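Local coordinates for coat protein (Sulfolobus turreted icosahedral virus, PDB 2BBD), which forms the icosahedral shell of an archaeal virus as its major capsid protein, with a structure that points to common ancestry with eukaryotic and bacterial viruses, at residues A[59-70]-A[128-139]; A[50-58]-A[94-102]. All coordinates share one frame; numbering follows the deposited sequence.

Contact 1. Residues A[59-70]-A[128-139]; sequences NLVQTFNLSYEG and VQNIILSILTGQ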
loop_
_atom_site.group_PDB
_atom_site.type_symbol
_atom_site.label_atom_id
_atom_site.label_comp_id
_atom_site.label_asym_id
_atom_site.label_seq_id
_atom_site.Cartn_x
_atom_site.Cartn_y
_atom_site.Cartn_z
ATOM N N ASN A 59 3.282 11.858 0.847
ATOM C CA ASN A 59 3.430 12.160 -0.570
ATOM C C ASN A 59 4.808 12.728 -0.943
ATOM O O ASN A 59 5.000 13.251 -2.047
ATOM C CB ASN A 59 2.311 13.087 -1.063
ATOM C CG ASN A 59 2.334 14.452 -0.412
ATOM O OD1 ASN A 59 3.173 14.749 0.436
ATOM N ND2 ASN A 59 1.399 15.297 -0.813
ATOM N N LEU A 60 5.761 12.643 -0.017
ATOM C CA LEU A 60 7.126 13.079 -0.320
ATOM C C LEU A 60 7.739 11.981 -1.198
ATOM O O LEU A 60 8.840 12.131 -1.742
ATOM C CB LEU A 60 7.947 13.278 0.954
ATOM C CG LEU A 60 7.618 14.550 1.750
ATOM C CD1 LEU A 60 8.547 14.639 2.955
ATOM C CD2 LEU A 60 7.788 15.782 0.861
ATOM N N VAL A 61 7.019 10.861 -1.299
ATOM C CA VAL A 61 7.410 9.766 -2.176
ATOM C C VAL A 61 6.228 9.660 -3.116
ATOM O O VAL A 61 5.084 9.524 -2.666
ATOM C CB VAL A 61 7.587 8.399 -1.447
ATOM C CG1 VAL A 61 7.507 7.263 -2.466
ATOM C CG2 VAL A 61 8.962 8.323 -0.763
ATOM N N GLN A 62 6.483 9.774 -4.415
ATOM C CA GLN A 62 5.408 9.674 -5.386
ATOM C C GLN A 62 4.951 8.218 -5.511
ATOM O O GLN A 62 3.776 7.919 -5.299
ATOM C CB GLN A 62 5.848 10.220 -6.749
ATOM C CG GLN A 62 4.734 10.226 -7.793
ATOM C CD GLN A 62 5.020 11.153 -8.966
ATOM O OE1 GLN A 62 5.270 12.349 -8.776
ATOM N NE2 GLN A 62 4.970 10.610 -10.189
ATOM N N THR A 63 5.870 7.310 -5.847
ATOM C CA THR A 63 5.503 5.898 -5.977
ATOM C C THR A 63 6.601 4.935 -5.537
ATOM O O THR A 63 7.793 5.248 -5.609
ATOM C CB THR A 63 5.144 5.515 -7.439
ATOM O OG1 THR A 63 6.312 5.628 -8.255
ATOM C CG2 THR A 63 4.058 6.415 -8.002
ATOM N N PHE A 64 6.176 3.767 -5.068
ATOM C CA PHE A 64 7.086 2.698 -4.671
ATOM C C PHE A 64 6.833 1.547 -5.621
ATOM O O PHE A 64 5.678 1.176 -5.864
ATOM C CB PHE A 64 6.800 2.165 -3.267
ATOM C CG PHE A 64 7.303 3.033 -2.165
ATOM C CD1 PHE A 64 8.661 3.236 -1.986
ATOM C CD2 PHE A 64 6.414 3.612 -1.265
ATOM C CE1 PHE A 64 9.130 4.000 -0.915
ATOM C CE2 PHE A 64 6.871 4.373 -0.201
ATOM C CZ PHE A 64 8.233 4.567 -0.024
ATOM N N ASN A 65 7.900 0.977 -6.158
ATOM C CA ASN A 65 7.752 -0.174 -7.030
ATOM C C ASN A 65 8.719 -1.269 -6.599
ATOM O O ASN A 65 9.937 -1.085 -6.621
ATOM C CB ASN A 65 7.994 0.215 -8.487
ATOM C CG ASN A 65 7.680 -0.911 -9.437
ATOM O OD1 ASN A 65 8.452 -1.873 -9.571
ATOM N ND2 ASN A 65 6.533 -0.818 -10.095
ATOM N N LEU A 66 8.172 -2.408 -6.186
ATOM C CA LEU A 66 8.996 -3.536 -5.753
ATOM C C LEU A 66 8.811 -4.662 -6.760
ATOM O O LEU A 66 7.692 -5.137 -6.991
ATOM C CB LEU A 66 8.592 -4.012 -4.356
ATOM C CG LEU A 66 9.433 -5.172 -3.808
ATOM C CD1 LEU A 66 10.879 -4.709 -3.610
ATOM C CD2 LEU A 66 8.854 -5.663 -2.503
ATOM N N SER A 67 9.914 -5.067 -7.377
ATOM C CA SER A 67 9.872 -6.113 -8.379
ATOM C C SER A 67 11.154 -6.946 -8.402
ATOM O O SER A 67 12.175 -6.557 -7.839
ATOM C CB SER A 67 9.656 -5.478 -9.752
ATOM O OG SER A 67 10.809 -4.757 -10.137
ATOM N N TYR A 68 11.081 -8.102 -9.056
ATOM C CA TYR A 68 12.226 -8.994 -9.186
ATOM C C TYR A 68 12.186 -9.621 -10.574
ATOM O O TYR A 68 11.141 -9.630 -11.231
ATOM C CB TYR A 68 12.206 -10.086 -8.107
ATOM C CG TYR A 68 11.000 -10.990 -8.151
ATOM C CD1 TYR A 68 9.765 -10.565 -7.667
ATOM C CD2 TYR A 68 11.086 -12.265 -8.708
ATOM C CE1 TYR A 68 8.640 -11.389 -7.743
ATOM C CE2 TYR A 68 9.976 -13.093 -8.787
ATOM C CZ TYR A 68 8.754 -12.651 -8.308
ATOM O OH TYR A 68 7.646 -13.457 -8.425
ATOM N N GLU A 69 13.335 -10.117 -11.023
ATOM C CA GLU A 69 13.448 -10.735 -12.337
ATOM C C GLU A 69 12.971 -9.819 -13.444
ATOM O O GLU A 69 12.468 -10.276 -14.469
ATOM C CB GLU A 69 12.674 -12.048 -12.373
ATOM C CG GLU A 69 13.497 -13.216 -11.894
ATOM C CD GLU A 69 12.650 -14.431 -11.601
ATOM O OE1 GLU A 69 11.713 -14.702 -12.386
ATOM O OE2 GLU A 69 12.926 -15.115 -10.589
ATOM N N GLY A 70 13.121 -8.520 -13.214
ATOM C CA GLY A 70 12.736 -7.525 -14.195
ATOM C C GLY A 70 11.261 -7.239 -14.407
ATOM O O GLY A 70 10.844 -6.081 -14.369
ATOM N N VAL A 128 15.480 -16.246 -6.597
ATOM C CA VAL A 128 15.145 -15.350 -7.699
ATOM C C VAL A 128 16.306 -14.400 -7.991
ATOM O O VAL A 128 17.280 -14.350 -7.242
ATOM C CB VAL A 128 13.883 -14.502 -7.384
ATOM C CG1 VAL A 128 12.719 -15.405 -6.986
ATOM C CG2 VAL A 128 14.193 -13.505 -6.281
ATOM N N GLN A 129 16.176 -13.643 -9.075
ATOM C CA GLN A 129 17.199 -12.695 -9.489
ATOM C C GLN A 129 16.715 -11.254 -9.476
ATOM O O GLN A 129 15.536 -10.977 -9.675
ATOM C CB GLN A 129 17.669 -13.012 -10.916
ATOM C CG GLN A 129 18.295 -14.387 -11.095
ATOM C CD GLN A 129 19.777 -14.393 -10.792
ATOM O OE1 GLN A 129 20.219 -13.853 -9.773
ATOM N NE2 GLN A 129 20.559 -15.010 -11.678
ATOM N N ASN A 130 17.654 -10.349 -9.240
ATOM C CA ASN A 130 17.408 -8.913 -9.267
ATOM C C ASN A 130 16.149 -8.346 -8.596
ATOM O O ASN A 130 15.203 -7.925 -9.273
ATOM C CB ASN A 130 17.467 -8.457 -10.724
ATOM C CG ASN A 130 18.783 -8.849 -11.401
ATOM O OD1 ASN A 130 18.800 -9.296 -12.552
ATOM N ND2 ASN A 130 19.892 -8.679 -10.682
ATOM N N ILE A 131 16.146 -8.335 -7.267
ATOM C CA ILE A 131 15.029 -7.767 -6.525
ATOM C C ILE A 131 15.333 -6.269 -6.462
ATOM O O ILE A 131 16.360 -5.863 -5.919
ATOM C CB ILE A 131 14.952 -8.310 -5.090
ATOM C CG1 ILE A 131 14.865 -9.843 -5.111
ATOM C CG2 ILE A 131 13.727 -7.724 -4.386
ATOM C CD1 ILE A 131 14.909 -10.487 -3.723
ATOM N N ILE A 132 14.449 -5.452 -7.024
ATOM C CA ILE A 132 14.659 -4.008 -7.037
ATOM C C ILE A 132 13.519 -3.201 -6.440
ATOM O O ILE A 132 12.368 -3.358 -6.839
ATOM C CB ILE A 132 14.884 -3.494 -8.487
ATOM C CG1 ILE A 132 16.144 -4.128 -9.083
ATOM C CG2 ILE A 132 15.007 -1.972 -8.491
ATOM C CD1 ILE A 132 16.297 -3.874 -10.568
ATOM N N LEU A 133 13.848 -2.343 -5.477
ATOM C CA LEU A 133 12.862 -1.455 -4.871
ATOM C C LEU A 133 13.107 -0.082 -5.496
ATOM O O LEU A 133 14.126 0.552 -5.243
ATOM C CB LEU A 133 13.046 -1.366 -3.354
ATOM C CG LEU A 133 12.224 -0.251 -2.686
ATOM C CD1 LEU A 133 10.727 -0.514 -2.839
ATOM C CD2 LEU A 133 12.591 -0.165 -1.224
ATOM N N SER A 134 12.179 0.370 -6.326
ATOM C CA SER A 134 12.327 1.663 -6.962
ATOM C C SER A 134 11.513 2.727 -6.234
ATOM O O SER A 134 10.311 2.577 -6.024
ATOM C CB SER A 134 11.896 1.578 -8.425
ATOM O OG SER A 134 12.633 0.572 -9.103
ATOM N N ILE A 135 12.180 3.794 -5.822
ATOM C CA ILE A 135 11.479 4.874 -5.141
ATOM C C ILE A 135 11.509 6.105 -6.020
ATOM O O ILE A 135 12.579 6.675 -6.259
ATOM C CB ILE A 135 12.135 5.243 -3.791
ATOM C CG1 ILE A 135 12.241 4.008 -2.904
ATOM C CG2 ILE A 135 11.294 6.319 -3.066
ATOM C CD1 ILE A 135 13.006 4.263 -1.617
ATOM N N LEU A 136 10.345 6.489 -6.535
ATOM C CA LEU A 136 10.237 7.703 -7.337
ATOM C C LEU A 136 9.839 8.768 -6.323
ATOM O O LEU A 136 8.730 8.736 -5.767
ATOM C CB LEU A 136 9.159 7.572 -8.415
ATOM C CG LEU A 136 8.836 8.878 -9.179
ATOM C CD1 LEU A 136 10.085 9.453 -9.879
ATOM C CD2 LEU A 136 7.742 8.585 -10.183
ATOM N N THR A 137 10.750 9.695 -6.047
ATOM C CA THR A 137 10.454 10.727 -5.069
ATOM C C THR A 137 9.429 11.722 -5.570
ATOM O O THR A 137 9.246 11.890 -6.777
ATOM C CB THR A 137 11.701 11.509 -4.677
ATOM O OG1 THR A 137 12.237 12.155 -5.842
ATOM C CG2 THR A 137 12.740 10.572 -4.043
ATOM N N GLY A 138 8.760 12.376 -4.627
ATOM C CA GLY A 138 7.775 13.375 -4.981
ATOM C C GLY A 138 8.454 14.730 -5.092
ATOM O O GLY A 138 9.654 14.817 -5.352
ATOM N N GLN A 139 7.687 15.790 -4.879
ATOM C CA GLN A 139 8.202 17.153 -4.965
ATOM C C GLN A 139 8.316 17.751 -3.554
ATOM O O GLN A 139 7.695 17.261 -2.612
ATOM C CB GLN A 139 7.236 17.978 -5.814
ATOM C CG GLN A 139 7.828 19.166 -6.557
ATOM C CD GLN A 139 8.810 18.779 -7.640
ATOM O OE1 GLN A 139 8.531 17.929 -8.486
ATOM N NE2 GLN A 139 9.967 19.415 -7.625
HETATM O O HOH W 1 8.012 13.029 -8.795
HETATM O O HOH W 2 8.455 3.731 -8.199
HETATM O O HOH W 3 11.428 -1.828 -8.902
HETATM O O HOH W 4 13.900 -6.526 -11.301
#
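Phe64 and Ile135 lie side by side on the buried face of an antiparallel strand pair, 61-68 with 131-137, inside one sheet of a viral jelly-roll domain. CG of Phe64, anti to the carbonyl carbon (chi1 -78°), lies beside the backbone N, and the ring turns its edge to Ile135, with CE1 3.7 Å from Ile135 CG1 and Ile135 CD1 in the ring plane. Val61 CG1 sits 3.6 Å above the plane of that ring, over its centre, while Val61 CG2 touches Ile135 CG2. Farther along, Leu66 CD1 packs on Leu133 CB, and the side chain of Tyr68 crosses that of Val128 at about a right angle, Tyr68 CD2 3.8 Å from Val128 CB. Trp116 and Phe118 of strand 108-123 meet Phe64 edge-to-face, and Phe123 does the same to Tyr68, so this face is closed by the facing sheet.

The other face, with Thr63, Asn65, Ser67, Ile132, Ser134 and Leu136, is looser and wetter. There Leu136 CD2 rests against Gln62 NE2 at 3.4 Å, and one water joins Ser67 OG, Ser134 OG and Ile132 O. Another donates to both Gln62 OE1 and Thr137 O.

Backbone pairing is regular from Thr63 to Ser67, but a classic beta bulge shifts the register by one at its start. The successive amides Gln62 N and Thr63 N both donate to Leu136 O, at 2.8 and 3.2 Å, the first more bent (131°) than the second (159°).

Contact 2. Residues A[50-58]-A[94-102]; sequences TLPSAPFPY and NPAYPAPGT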
loop_
_atom_site.group_PDB
_atom_site.type_symbol
_atom_site.label_atom_id
_atom_site.label_comp_id
_atom_site.label_asym_id
_atom_site.label_seq_id
_atom_site.Cartn_x
_atom_site.Cartn_y
_atom_site.Cartn_z
ATOM N N THR A 50 3.688 27.063 6.770
ATOM C CA THR A 50 2.841 26.029 7.320
ATOM C C THR A 50 2.904 24.888 6.323
ATOM O O THR A 50 2.519 25.056 5.169
ATOM C CB THR A 50 1.390 26.496 7.434
ATOM O OG1 THR A 50 1.331 27.639 8.297
ATOM C CG2 THR A 50 0.513 25.382 8.001
ATOM N N LEU A 51 3.400 23.734 6.754
ATOM C CA LEU A 51 3.490 22.585 5.860
ATOM C C LEU A 51 2.087 22.178 5.423
ATOM O O LEU A 51 1.111 22.407 6.139
ATOM C CB LEU A 51 4.234 21.439 6.558
ATOM C CG LEU A 51 5.719 21.788 6.698
ATOM C CD1 LEU A 51 6.434 20.873 7.674
ATOM C CD2 LEU A 51 6.359 21.719 5.312
ATOM N N PRO A 52 1.965 21.577 4.230
ATOM C CA PRO A 52 0.668 21.149 3.698
ATOM C C PRO A 52 -0.098 20.136 4.536
ATOM O O PRO A 52 0.432 19.546 5.471
ATOM C CB PRO A 52 1.018 20.609 2.308
ATOM C CG PRO A 52 2.414 20.159 2.453
ATOM C CD PRO A 52 3.058 21.215 3.308
ATOM N N SER A 53 -1.365 19.954 4.194
ATOM C CA SER A 53 -2.215 19.012 4.899
ATOM C C SER A 53 -1.919 17.615 4.367
ATOM O O SER A 53 -1.044 17.434 3.520
ATOM C CB SER A 53 -3.680 19.341 4.622
ATOM O OG SER A 53 -3.956 19.114 3.248
ATOM N N ALA A 54 -2.654 16.634 4.875
ATOM C CA ALA A 54 -2.517 15.261 4.423
ATOM C C ALA A 54 -2.783 15.299 2.912
ATOM O O ALA A 54 -3.532 16.151 2.432
ATOM C CB ALA A 54 -3.549 14.393 5.125
ATOM N N PRO A 55 -2.222 14.353 2.148
ATOM C CA PRO A 55 -1.364 13.232 2.530
ATOM C C PRO A 55 0.107 13.518 2.864
ATOM O O PRO A 55 0.916 12.589 2.915
ATOM C CB PRO A 55 -1.527 12.274 1.350
ATOM C CG PRO A 55 -1.574 13.212 0.203
ATOM C CD PRO A 55 -2.492 14.326 0.699
ATOM N N PHE A 56 0.472 14.780 3.072
ATOM C CA PHE A 56 1.845 15.068 3.474
ATOM C C PHE A 56 1.936 14.482 4.884
ATOM O O PHE A 56 0.961 14.518 5.640
ATOM C CB PHE A 56 2.104 16.582 3.505
ATOM C CG PHE A 56 3.361 16.974 4.253
ATOM C CD1 PHE A 56 3.348 17.113 5.640
ATOM C CD2 PHE A 56 4.567 17.158 3.579
ATOM C CE1 PHE A 56 4.516 17.429 6.347
ATOM C CE2 PHE A 56 5.738 17.471 4.278
ATOM C CZ PHE A 56 5.713 17.606 5.666
ATOM N N PRO A 57 3.102 13.950 5.276
ATOM C CA PRO A 57 4.374 13.826 4.558
ATOM C C PRO A 57 4.545 12.578 3.668
ATOM O O PRO A 57 5.574 12.428 2.999
ATOM C CB PRO A 57 5.394 13.874 5.693
ATOM C CG PRO A 57 4.707 13.074 6.761
ATOM C CD PRO A 57 3.251 13.539 6.687
ATOM N N TYR A 58 3.549 11.693 3.644
ATOM C CA TYR A 58 3.651 10.482 2.833
ATOM C C TYR A 58 3.838 10.750 1.349
ATOM O O TYR A 58 4.476 9.948 0.661
ATOM C CB TYR A 58 2.425 9.583 3.019
ATOM C CG TYR A 58 2.321 8.988 4.400
ATOM C CD1 TYR A 58 3.357 8.217 4.929
ATOM C CD2 TYR A 58 1.181 9.181 5.176
ATOM C CE1 TYR A 58 3.255 7.654 6.193
ATOM C CE2 TYR A 58 1.070 8.621 6.443
ATOM C CZ TYR A 58 2.107 7.861 6.943
ATOM O OH TYR A 58 1.992 7.299 8.186
ATOM N N ASN A 94 2.283 4.849 13.165
ATOM C CA ASN A 94 3.382 4.890 12.205
ATOM C C ASN A 94 4.140 6.214 12.195
ATOM O O ASN A 94 3.537 7.289 12.123
ATOM C CB ASN A 94 2.877 4.601 10.797
ATOM C CG ASN A 94 4.007 4.482 9.798
ATOM O OD1 ASN A 94 4.091 5.257 8.841
ATOM N ND2 ASN A 94 4.892 3.518 10.018
ATOM N N PRO A 95 5.485 6.155 12.258
ATOM C CA PRO A 95 6.265 7.400 12.247
ATOM C C PRO A 95 5.978 8.231 11.002
ATOM O O PRO A 95 6.192 7.783 9.880
ATOM C CB PRO A 95 7.712 6.909 12.302
ATOM C CG PRO A 95 7.591 5.614 13.110
ATOM C CD PRO A 95 6.349 4.984 12.500
ATOM N N ALA A 96 5.473 9.438 11.211
ATOM C CA ALA A 96 5.155 10.334 10.105
ATOM C C ALA A 96 5.434 11.780 10.500
ATOM O O ALA A 96 4.536 12.600 10.542
ATOM C CB ALA A 96 3.678 10.174 9.695
ATOM N N TYR A 97 6.689 12.084 10.791
ATOM C CA TYR A 97 7.066 13.433 11.177
ATOM C C TYR A 97 7.630 14.168 9.962
ATOM O O TYR A 97 8.356 13.580 9.148
ATOM C CB TYR A 97 8.114 13.391 12.288
ATOM C CG TYR A 97 7.677 12.639 13.528
ATOM C CD1 TYR A 97 7.813 11.249 13.615
ATOM C CD2 TYR A 97 7.137 13.317 14.622
ATOM C CE1 TYR A 97 7.420 10.556 14.769
ATOM C CE2 TYR A 97 6.743 12.634 15.776
ATOM C CZ TYR A 97 6.888 11.256 15.841
ATOM O OH TYR A 97 6.494 10.590 16.974
ATOM N N PRO A 98 7.270 15.454 9.802
ATOM C CA PRO A 98 6.379 16.206 10.694
ATOM C C PRO A 98 4.905 16.027 10.310
ATOM O O PRO A 98 4.588 15.724 9.159
ATOM C CB PRO A 98 6.844 17.646 10.496
ATOM C CG PRO A 98 7.138 17.671 9.035
ATOM C CD PRO A 98 7.903 16.360 8.826
ATOM N N ALA A 99 4.011 16.213 11.278
ATOM C CA ALA A 99 2.583 16.088 11.028
ATOM C C ALA A 99 2.148 17.181 10.063
ATOM O O ALA A 99 2.731 18.264 10.025
ATOM C CB ALA A 99 1.788 16.214 12.343
ATOM N N PRO A 100 1.105 16.907 9.269
ATOM C CA PRO A 100 0.582 17.873 8.303
ATOM C C PRO A 100 0.245 19.172 9.041
ATOM O O PRO A 100 -0.155 19.138 10.195
ATOM C CB PRO A 100 -0.682 17.190 7.785
ATOM C CG PRO A 100 -0.443 15.740 8.032
ATOM C CD PRO A 100 0.244 15.715 9.346
ATOM N N GLY A 101 0.412 20.313 8.385
ATOM C CA GLY A 101 0.084 21.570 9.032
ATOM C C GLY A 101 1.137 22.086 9.994
ATOM O O GLY A 101 0.956 23.131 10.609
ATOM N N THR A 102 2.232 21.355 10.142
ATOM C CA THR A 102 3.301 21.794 11.024
ATOM C C THR A 102 3.959 23.035 10.419
ATOM O O THR A 102 4.072 23.163 9.196
ATOM C CB THR A 102 4.363 20.694 11.203
ATOM O OG1 THR A 102 3.799 19.615 11.958
ATOM C CG2 THR A 102 5.612 21.240 11.928
#
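Apolar contacts between Leu51, Phe56 and Pro98 join the proline-rich loop 50-58 to the proline-rich segment 94-102. Pro98 CG lies in the plane of the Phe56 ring, at its edge, 3.7 Å from CZ, and also meets Leu51 CD1. The Phe56 ring is sandwiched between prolines of its own segment: Pro57 CB stands over the ring centre on one face and Pro52 CD, nearer the rim, on the opposite one. Its CG is anti to the backbone N (chi1 165°), which carries the ring toward Pro98. Beyond it, Ala96 CB touches Pro57 CG and Tyr58 CZ.

The hydrogen bonds gather at the other end. Leu51 N donates to Thr102 O at 2.6 Å, nearly straight at 166°. Gly101 N donates to Pro52 O from well above the carbonyl plane and more weakly to Leu51 O. Gly101 belongs to a type II turn, 99-102, in which Ala99 O accepts both Thr102 N and Thr102 OG1, the latter at 2.6 Å.

Phe56 and Pro98 rest on Ile41 of strand 29-43, and Pro57 and Tyr58 on Val114 of strand 108-123, while Asn94 reaches Met86 of helix 79-89; strand 96-97 lies along 108-123 as the last strand of its sheet within the chain.

The segments alternate along the chain: 50-58 runs directly into 59-70, then come 94-102 and finally 128-139, so the two contacts cross in sequence. Their centres are about 22 Å apart, and apart from the join at residues 58 and 59 they do not touch. Contact 1 pairs neighbouring strands within the mixed sheet. Strand 108-123 serves both, packing under the buried face of contact 1 and pairing with strand 96-97 of contact 2; Trp116 meets Phe64 in one and Tyr58 in the other. Contact 1 thus builds one sheet, while contact 2 fastens the loop leading into it to the edge of the facing one, in the N-terminal part of a double jelly roll.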